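Long-range contact in magnesium and cobalt efflux protein CorC (Pseudomonas aeruginosa, PDB 3LLB), which probably takes part in magnesium and cobalt ion transport, the chain here being its C-terminal transporter-associated domain: residues V13-F22 with S31-G39. Numbering follows the deposited sequence.
Sequences VKALTPVDAF and SDEEFDTVG
Two helix starts of the transporter-associated domain are joined here by a single beta bridge, Pro-18 with Thr-37, each the N-cap residue of its helix. Two backbone bonds flank the pair: Val-38 N donates a hydrogen bond to Thr-17 O at 3.0 Å, nearly in line with the C=O bond, and Val-19 N reaches Asp-36 O at 3.1 Å from above the carbonyl plane. A third, Gly-39 N to Ala-15 O at 2.9 Å, lies in the carbonyl plane on a lone pair, so the first two N-H groups of helix 38-46 are both taken up by the loop 15-18. That loop is shaped by a type I turn from Lys-14 to Thr-17, where Lys-14 O accepts both Thr-17 N and Thr-17 OG1 from one face of its plane. Beside the bridge Thr-37 lays its CB 3.4 Å from Ala-15 O and its methyl against the Leu-16 carbonyl, while OG1, held between backbone N and carbonyl carbon (chi1 64°), weakly caps Gly-40 N.

Two valines fill the apolar side. Val-38 CG2 meets the Phe-22 ring obliquely, 3.5 Å from CD1, and also touches Thr-17 CB. Val-19 divides its methyls between two parts of 31-39: CG2 rests on the Thr-37 carbonyl and 3.9 Å from Phe-35 CB, whereas CG1 lies against the backbone at Ser-31 and Asp-32. There an ST motif, Ser-31 OG accepting from Glu-34 N, shapes the bend leading to Phe-35.

The bridge thus ties the start of helix 19-26 to that of helix 38-46 just beyond the end of strand 11-14. Val-13 and Phe-22 touch Leu-78 of strand 73-80, Val-38 touches Leu-76, and the Phe-35 side chain packs on Leu-41 and Ser-44 of helix 38-46.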
loop_
_atom_site.group_PDB
_atom_site.type_symbol
_atom_site.label_atom_id
_atom_site.label_comp_id
_atom_site.label_asym_id
_atom_site.label_seq_id
_atom_site.Cartn_x
_atom_site.Cartn_y
_atom_site.Cartn_z
ATOM N N VAL A 13 5.596 3.387 -0.113
ATOM C CA VAL A 13 5.589 2.014 0.356
ATOM C C VAL A 13 5.705 1.063 -0.805
ATOM O O VAL A 13 4.913 1.145 -1.758
ATOM C CB VAL A 13 4.313 1.777 1.181
ATOM C CG1 VAL A 13 4.245 0.374 1.688
ATOM C CG2 VAL A 13 4.222 2.761 2.375
ATOM N N LYS A 14 6.684 0.146 -0.772
ATOM C CA LYS A 14 6.784 -0.883 -1.814
ATOM C C LYS A 14 5.610 -1.874 -1.725
ATOM O O LYS A 14 5.183 -2.258 -0.607
ATOM C CB LYS A 14 8.100 -1.617 -1.676
ATOM C CG LYS A 14 9.338 -0.807 -2.122
ATOM C CD LYS A 14 10.548 -1.636 -1.895
ATOM C CE LYS A 14 11.772 -0.918 -2.373
ATOM N NZ LYS A 14 13.028 -1.643 -1.985
ATOM N N ALA A 15 5.049 -2.251 -2.889
ATOM C CA ALA A 15 3.967 -3.225 -2.921
ATOM C C ALA A 15 4.335 -4.616 -2.328
ATOM O O ALA A 15 3.520 -5.316 -1.767
ATOM C CB ALA A 15 3.427 -3.302 -4.389
ATOM N N LEU A 16 5.599 -4.985 -2.412
ATOM C CA LEU A 16 6.122 -6.243 -1.867
ATOM C C LEU A 16 6.273 -6.261 -0.345
ATOM O O LEU A 16 6.525 -7.325 0.229
ATOM C CB LEU A 16 7.472 -6.631 -2.585
ATOM C CG LEU A 16 8.630 -5.580 -2.662
ATOM C CD1 LEU A 16 9.304 -5.396 -1.278
ATOM C CD2 LEU A 16 9.733 -5.738 -3.807
ATOM N N THR A 17 6.138 -5.106 0.322
ATOM C CA THR A 17 6.078 -5.043 1.821
ATOM C C THR A 17 5.112 -6.051 2.415
ATOM O O THR A 17 3.958 -5.986 2.126
ATOM C CB THR A 17 5.695 -3.645 2.345
ATOM O OG1 THR A 17 6.572 -2.702 1.733
ATOM C CG2 THR A 17 5.787 -3.522 3.917
ATOM N N PRO A 18 5.609 -6.983 3.241
ATOM C CA PRO A 18 4.761 -7.853 3.985
ATOM C C PRO A 18 3.743 -7.100 4.796
ATOM O O PRO A 18 4.072 -6.106 5.388
ATOM C CB PRO A 18 5.768 -8.537 4.922
ATOM C CG PRO A 18 6.910 -8.755 4.034
ATOM C CD PRO A 18 7.024 -7.387 3.428
ATOM N N VAL A 19 2.524 -7.584 4.833
ATOM C CA VAL A 19 1.522 -6.961 5.669
ATOM C C VAL A 19 1.951 -6.891 7.175
ATOM O O VAL A 19 1.686 -5.875 7.845
ATOM C CB VAL A 19 0.098 -7.615 5.408
ATOM C CG1 VAL A 19 -0.835 -7.329 6.568
ATOM C CG2 VAL A 19 -0.458 -7.067 4.145
ATOM N N ASP A 20 2.622 -7.933 7.703
ATOM C CA ASP A 20 3.143 -7.943 9.102
ATOM C C ASP A 20 4.102 -6.767 9.365
ATOM O O ASP A 20 4.003 -6.051 10.391
ATOM C CB ASP A 20 3.834 -9.286 9.429
ATOM C CG ASP A 20 4.838 -9.746 8.309
ATOM O OD1 ASP A 20 5.959 -9.156 8.172
ATOM O OD2 ASP A 20 4.525 -10.721 7.570
ATOM N N ALA A 21 4.999 -6.553 8.406
ATOM C CA ALA A 21 5.928 -5.402 8.389
ATOM C C ALA A 21 5.202 -4.095 8.312
ATOM O O ALA A 21 5.549 -3.197 9.060
ATOM C CB ALA A 21 6.859 -5.534 7.265
ATOM N N PHE A 22 4.211 -3.978 7.410
ATOM C CA PHE A 22 3.440 -2.751 7.301
ATOM C C PHE A 22 2.723 -2.374 8.630
ATOM O O PHE A 22 2.784 -1.228 9.057
ATOM C CB PHE A 22 2.461 -2.883 6.158
ATOM C CG PHE A 22 1.644 -1.655 5.887
ATOM C CD1 PHE A 22 1.993 -0.792 4.876
ATOM C CD2 PHE A 22 0.498 -1.402 6.617
ATOM C CE1 PHE A 22 1.241 0.354 4.636
ATOM C CE2 PHE A 22 -0.226 -0.247 6.386
ATOM C CZ PHE A 22 0.150 0.602 5.341
ATOM N N SER A 31 -5.064 -7.834 8.027
ATOM C CA SER A 31 -4.904 -9.261 8.266
ATOM C C SER A 31 -3.729 -9.926 7.541
ATOM O O SER A 31 -3.753 -10.104 6.329
ATOM C CB SER A 31 -6.153 -10.012 7.856
ATOM O OG SER A 31 -6.002 -11.369 8.286
ATOM N N ASP A 32 -2.735 -10.350 8.314
ATOM C CA ASP A 32 -1.548 -11.084 7.818
ATOM C C ASP A 32 -1.865 -12.536 7.499
ATOM O O ASP A 32 -1.026 -13.215 6.913
ATOM C CB ASP A 32 -0.419 -11.050 8.869
ATOM C CG ASP A 32 -0.924 -11.414 10.273
ATOM O OD1 ASP A 32 -1.201 -12.619 10.534
ATOM O OD2 ASP A 32 -1.104 -10.463 11.077
ATOM N N GLU A 33 -3.053 -12.993 7.921
ATOM C CA GLU A 33 -3.639 -14.288 7.510
ATOM C C GLU A 33 -4.345 -14.232 6.142
ATOM O O GLU A 33 -4.281 -15.200 5.366
ATOM C CB GLU A 33 -4.678 -14.762 8.529
ATOM C CG GLU A 33 -4.132 -15.099 9.880
ATOM C CD GLU A 33 -5.242 -15.310 10.911
ATOM O OE1 GLU A 33 -6.229 -16.055 10.623
ATOM O OE2 GLU A 33 -5.108 -14.734 12.022
ATOM N N GLU A 34 -5.057 -13.129 5.887
ATOM C CA GLU A 34 -5.799 -12.942 4.621
ATOM C C GLU A 34 -4.898 -12.382 3.547
ATOM O O GLU A 34 -5.153 -12.622 2.382
ATOM C CB GLU A 34 -6.989 -11.961 4.757
ATOM C CG GLU A 34 -7.986 -12.211 5.884
ATOM C CD GLU A 34 -8.808 -13.454 5.703
ATOM O OE1 GLU A 34 -8.965 -13.933 4.534
ATOM O OE2 GLU A 34 -9.302 -13.951 6.745
ATOM N N PHE A 35 -3.875 -11.608 3.920
ATOM C CA PHE A 35 -3.033 -10.946 2.898
ATOM C C PHE A 35 -1.585 -11.156 3.070
ATOM O O PHE A 35 -1.131 -10.985 4.190
ATOM C CB PHE A 35 -3.238 -9.447 2.944
ATOM C CG PHE A 35 -4.648 -9.034 2.784
ATOM C CD1 PHE A 35 -5.208 -8.964 1.510
ATOM C CD2 PHE A 35 -5.421 -8.701 3.878
ATOM C CE1 PHE A 35 -6.493 -8.561 1.338
ATOM C CE2 PHE A 35 -6.727 -8.291 3.708
ATOM C CZ PHE A 35 -7.269 -8.224 2.414
ATOM N N ASP A 36 -0.814 -11.372 2.000
ATOM C CA ASP A 36 0.645 -11.511 2.182
ATOM C C ASP A 36 1.359 -10.190 2.079
ATOM O O ASP A 36 2.270 -9.946 2.818
ATOM C CB ASP A 36 1.301 -12.450 1.173
ATOM C CG ASP A 36 1.015 -13.916 1.458
ATOM O OD1 ASP A 36 0.729 -14.266 2.615
ATOM O OD2 ASP A 36 1.050 -14.739 0.502
ATOM N N THR A 37 1.005 -9.377 1.093
ATOM C CA THR A 37 1.741 -8.133 0.842
ATOM C C THR A 37 0.785 -6.978 0.651
ATOM O O THR A 37 -0.395 -7.176 0.440
ATOM C CB THR A 37 2.643 -8.254 -0.390
ATOM O OG1 THR A 37 1.822 -8.446 -1.535
ATOM C CG2 THR A 37 3.620 -9.464 -0.254
ATOM N N VAL A 38 1.306 -5.769 0.836
ATOM C CA VAL A 38 0.553 -4.532 0.629
ATOM C C VAL A 38 -0.078 -4.491 -0.758
ATOM O O VAL A 38 -1.207 -4.048 -0.928
ATOM C CB VAL A 38 1.448 -3.296 0.907
ATOM C CG1 VAL A 38 0.844 -1.975 0.337
ATOM C CG2 VAL A 38 1.723 -3.195 2.414
ATOM N N GLY A 39 0.658 -4.916 -1.775
ATOM C CA GLY A 39 0.100 -4.909 -3.147
ATOM C C GLY A 39 -1.104 -5.837 -3.270
ATOM O O GLY A 39 -2.065 -5.505 -3.943
#